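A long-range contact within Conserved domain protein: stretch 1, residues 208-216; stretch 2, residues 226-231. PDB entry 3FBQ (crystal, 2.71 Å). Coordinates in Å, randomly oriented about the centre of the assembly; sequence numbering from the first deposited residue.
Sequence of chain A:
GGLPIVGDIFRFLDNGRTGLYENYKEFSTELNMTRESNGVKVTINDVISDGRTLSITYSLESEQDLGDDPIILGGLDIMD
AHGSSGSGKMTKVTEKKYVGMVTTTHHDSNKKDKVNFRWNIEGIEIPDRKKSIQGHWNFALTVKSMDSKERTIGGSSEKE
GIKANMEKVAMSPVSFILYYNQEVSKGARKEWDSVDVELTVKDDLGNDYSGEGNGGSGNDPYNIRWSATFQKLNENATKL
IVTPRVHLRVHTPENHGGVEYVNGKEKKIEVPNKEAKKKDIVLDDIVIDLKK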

# COMPACT_ATOMS: atom_id res chain seq x y z
N ASP A 208 -5.61 -27.79 28.12
CA ASP A 208 -6.06 -26.53 27.59
C ASP A 208 -5.41 -26.36 26.22
O ASP A 208 -4.35 -26.92 25.95
CB ASP A 208 -5.62 -25.42 28.52
CG ASP A 208 -6.72 -24.38 28.73
OD1 ASP A 208 -6.86 -23.35 27.94
OD2 ASP A 208 -7.45 -24.59 29.74
N TYR A 209 -6.05 -25.59 25.34
CA TYR A 209 -5.48 -25.32 24.07
C TYR A 209 -5.35 -23.82 23.83
O TYR A 209 -6.35 -23.06 23.87
CB TYR A 209 -6.30 -26.03 22.98
CG TYR A 209 -6.19 -27.52 23.15
CD1 TYR A 209 -7.06 -28.22 24.01
CD2 TYR A 209 -5.16 -28.24 22.51
CE1 TYR A 209 -6.93 -29.59 24.20
CE2 TYR A 209 -5.01 -29.60 22.73
CZ TYR A 209 -5.92 -30.27 23.55
OH TYR A 209 -5.78 -31.62 23.73
N SER A 210 -4.09 -23.41 23.64
CA SER A 210 -3.73 -22.15 23.01
C SER A 210 -4.16 -22.14 21.55
O SER A 210 -4.09 -23.17 20.83
CB SER A 210 -2.21 -21.88 23.05
OG SER A 210 -1.78 -21.51 24.37
N GLY A 211 -4.61 -20.95 21.13
CA GLY A 211 -5.22 -20.74 19.84
C GLY A 211 -5.20 -19.29 19.50
O GLY A 211 -4.85 -18.48 20.31
N GLU A 212 -5.63 -18.96 18.29
CA GLU A 212 -5.56 -17.62 17.75
C GLU A 212 -6.63 -17.43 16.70
O GLU A 212 -6.65 -18.18 15.77
CB GLU A 212 -4.23 -17.52 17.02
CG GLU A 212 -3.55 -16.22 17.20
CD GLU A 212 -2.04 -16.38 17.13
OE1 GLU A 212 -1.49 -16.53 15.98
OE2 GLU A 212 -1.44 -16.37 18.25
N GLY A 213 -7.48 -16.42 16.82
CA GLY A 213 -8.48 -16.14 15.79
C GLY A 213 -7.84 -16.10 14.39
O GLY A 213 -6.64 -15.90 14.28
N ASN A 214 -8.64 -16.36 13.35
CA ASN A 214 -8.22 -16.25 11.96
C ASN A 214 -9.06 -15.24 11.26
O ASN A 214 -8.95 -15.13 10.03
CB ASN A 214 -8.43 -17.56 11.20
CG ASN A 214 -7.85 -18.73 11.92
OD1 ASN A 214 -6.77 -18.64 12.53
ND2 ASN A 214 -8.57 -19.88 11.86
N GLY A 215 -9.92 -14.56 12.01
CA GLY A 215 -10.75 -13.49 11.48
C GLY A 215 -12.22 -13.84 11.49
O GLY A 215 -12.59 -15.01 11.47
N GLY A 216 -13.07 -12.80 11.50
CA GLY A 216 -14.51 -12.92 11.38
C GLY A 216 -15.13 -12.06 10.29
O GLY A 216 -14.51 -11.12 9.78
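Stretch 2 226-231: WSATFQ

Residues 226-231 form an extended strand that runs antiparallel to the strand 211-216, with an angle of 153° between their N-to-C directions and a closest approach of 4.4 Å between their axes. The phi/psi values of Trp-226 to Phe-230 are those of a β-strand. Residues are paired in descending against ascending order: Gly-211 lies opposite Phe-230 (CA to CA 3.9 Å), Glu-212 opposite Thr-229 (CA to CA 5.4 Å) and Gly-213 opposite Ala-228 (CA to CA 4.1 Å). Glu-212 and Thr-229 form the hydrogen-bonded pair, in which Thr-229 N donates to Glu-212 O at 3.0 Å and Glu-212 N to Thr-229 O at 2.9 Å. The ladder extends in both directions, through Gln-231 N to Ser-210 O at 3.0 Å and through Asn-214 N to Ser-227 O at 2.9 Å. Between these bonds, Phe-230 CA approaches Ser-210 O to 3.2 Å in a CA-H...O contact. Beyond Asn-214 the pairing loosens, although Gly-216 CA still lies 4.2 Å from Trp-226 CA.

Trp-226, Ala-228 and Phe-230 direct their CB atoms to one face of the sheet, where the facing positions of stretch 1 are glycines. The Phe-230 ring comes close to Gly-211, with CD1 3.6 Å from Gly-211 CA; a CB on Gly-211 would clash with this same atom. Similarly, Trp-226 CE3 reaches to 3.5 Å from Gly-216 CA and occupies space that a CB there would need. Gly-213 is different: its CA is 4.0 Å from Ala-228 CB, and a CB there would have room. At Gly-215 the backbone itself calls for glycine, because its phi/psi of 113/156° would jam a CB against the carbonyl oxygen of Asn-214.

On the other face, Glu-212 and Thr-229 are paired, but the end of the glutamate leads away from stretch 2. The Asn-214 side chain points toward stretch 2 and its terminal amide lies close to the hydroxyls of Ser-227 and Thr-229.

At the other end of the contact, Gln-231 uses both backbone and side chain to hold Ser-210. Its OE1 accepts a hydrogen bond from Ser-210 N at 2.8 Å, complementing the bond from its own N to Ser-210 O. Gln-231 CB meanwhile packs at the edge of the Tyr-209 ring, 3.7 Å from Tyr-209 CD2, and the apolar contact is extended by Tyr-209 CB, 4.0 Å from Phe-230 CB.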

# COMPACT_ATOMS: atom_id res chain seq x y z
N TRP A 226 -16.76 -16.86 12.49
CA TRP A 226 -15.39 -16.74 12.95
C TRP A 226 -14.73 -18.07 12.79
O TRP A 226 -15.39 -19.11 12.62
CB TRP A 226 -15.35 -16.55 14.48
CG TRP A 226 -16.02 -15.41 15.08
CD1 TRP A 226 -17.26 -15.41 15.69
CD2 TRP A 226 -15.49 -14.13 15.25
NE1 TRP A 226 -17.54 -14.16 16.18
CE2 TRP A 226 -16.47 -13.35 15.91
CE3 TRP A 226 -14.29 -13.52 14.85
CZ2 TRP A 226 -16.28 -11.99 16.18
CZ3 TRP A 226 -14.10 -12.17 15.11
CH2 TRP A 226 -15.08 -11.42 15.76
N SER A 227 -13.43 -18.10 12.96
CA SER A 227 -12.75 -19.38 13.19
C SER A 227 -11.46 -19.17 13.95
O SER A 227 -10.86 -18.07 13.90
CB SER A 227 -12.49 -20.07 11.88
OG SER A 227 -11.26 -19.64 11.37
N ALA A 228 -10.99 -20.18 14.68
CA ALA A 228 -9.73 -20.00 15.40
C ALA A 228 -8.89 -21.22 15.26
O ALA A 228 -9.40 -22.34 15.00
CB ALA A 228 -9.99 -19.75 16.80
N THR A 229 -7.59 -21.06 15.46
CA THR A 229 -6.76 -22.25 15.34
C THR A 229 -6.10 -22.58 16.64
O THR A 229 -5.70 -21.68 17.36
CB THR A 229 -5.75 -22.08 14.22
OG1 THR A 229 -6.45 -21.48 13.13
CG2 THR A 229 -5.15 -23.48 13.76
N PHE A 230 -6.04 -23.86 16.96
CA PHE A 230 -5.48 -24.26 18.22
C PHE A 230 -4.50 -25.41 18.05
O PHE A 230 -4.41 -26.04 16.97
CB PHE A 230 -6.55 -24.70 19.19
CG PHE A 230 -7.74 -23.76 19.33
CD1 PHE A 230 -7.93 -23.03 20.54
CD2 PHE A 230 -8.70 -23.67 18.32
CE1 PHE A 230 -9.05 -22.21 20.74
CE2 PHE A 230 -9.84 -22.81 18.45
CZ PHE A 230 -10.02 -22.08 19.68
N GLN A 231 -3.74 -25.61 19.13
CA GLN A 231 -2.65 -26.56 19.28
C GLN A 231 -2.95 -27.96 18.78
O GLN A 231 -4.11 -28.37 18.79
CB GLN A 231 -2.32 -26.70 20.77
CG GLN A 231 -1.74 -25.44 21.40
CD GLN A 231 -1.36 -25.70 22.83
OE1 GLN A 231 -1.80 -25.01 23.74
NE2 GLN A 231 -0.59 -26.73 23.05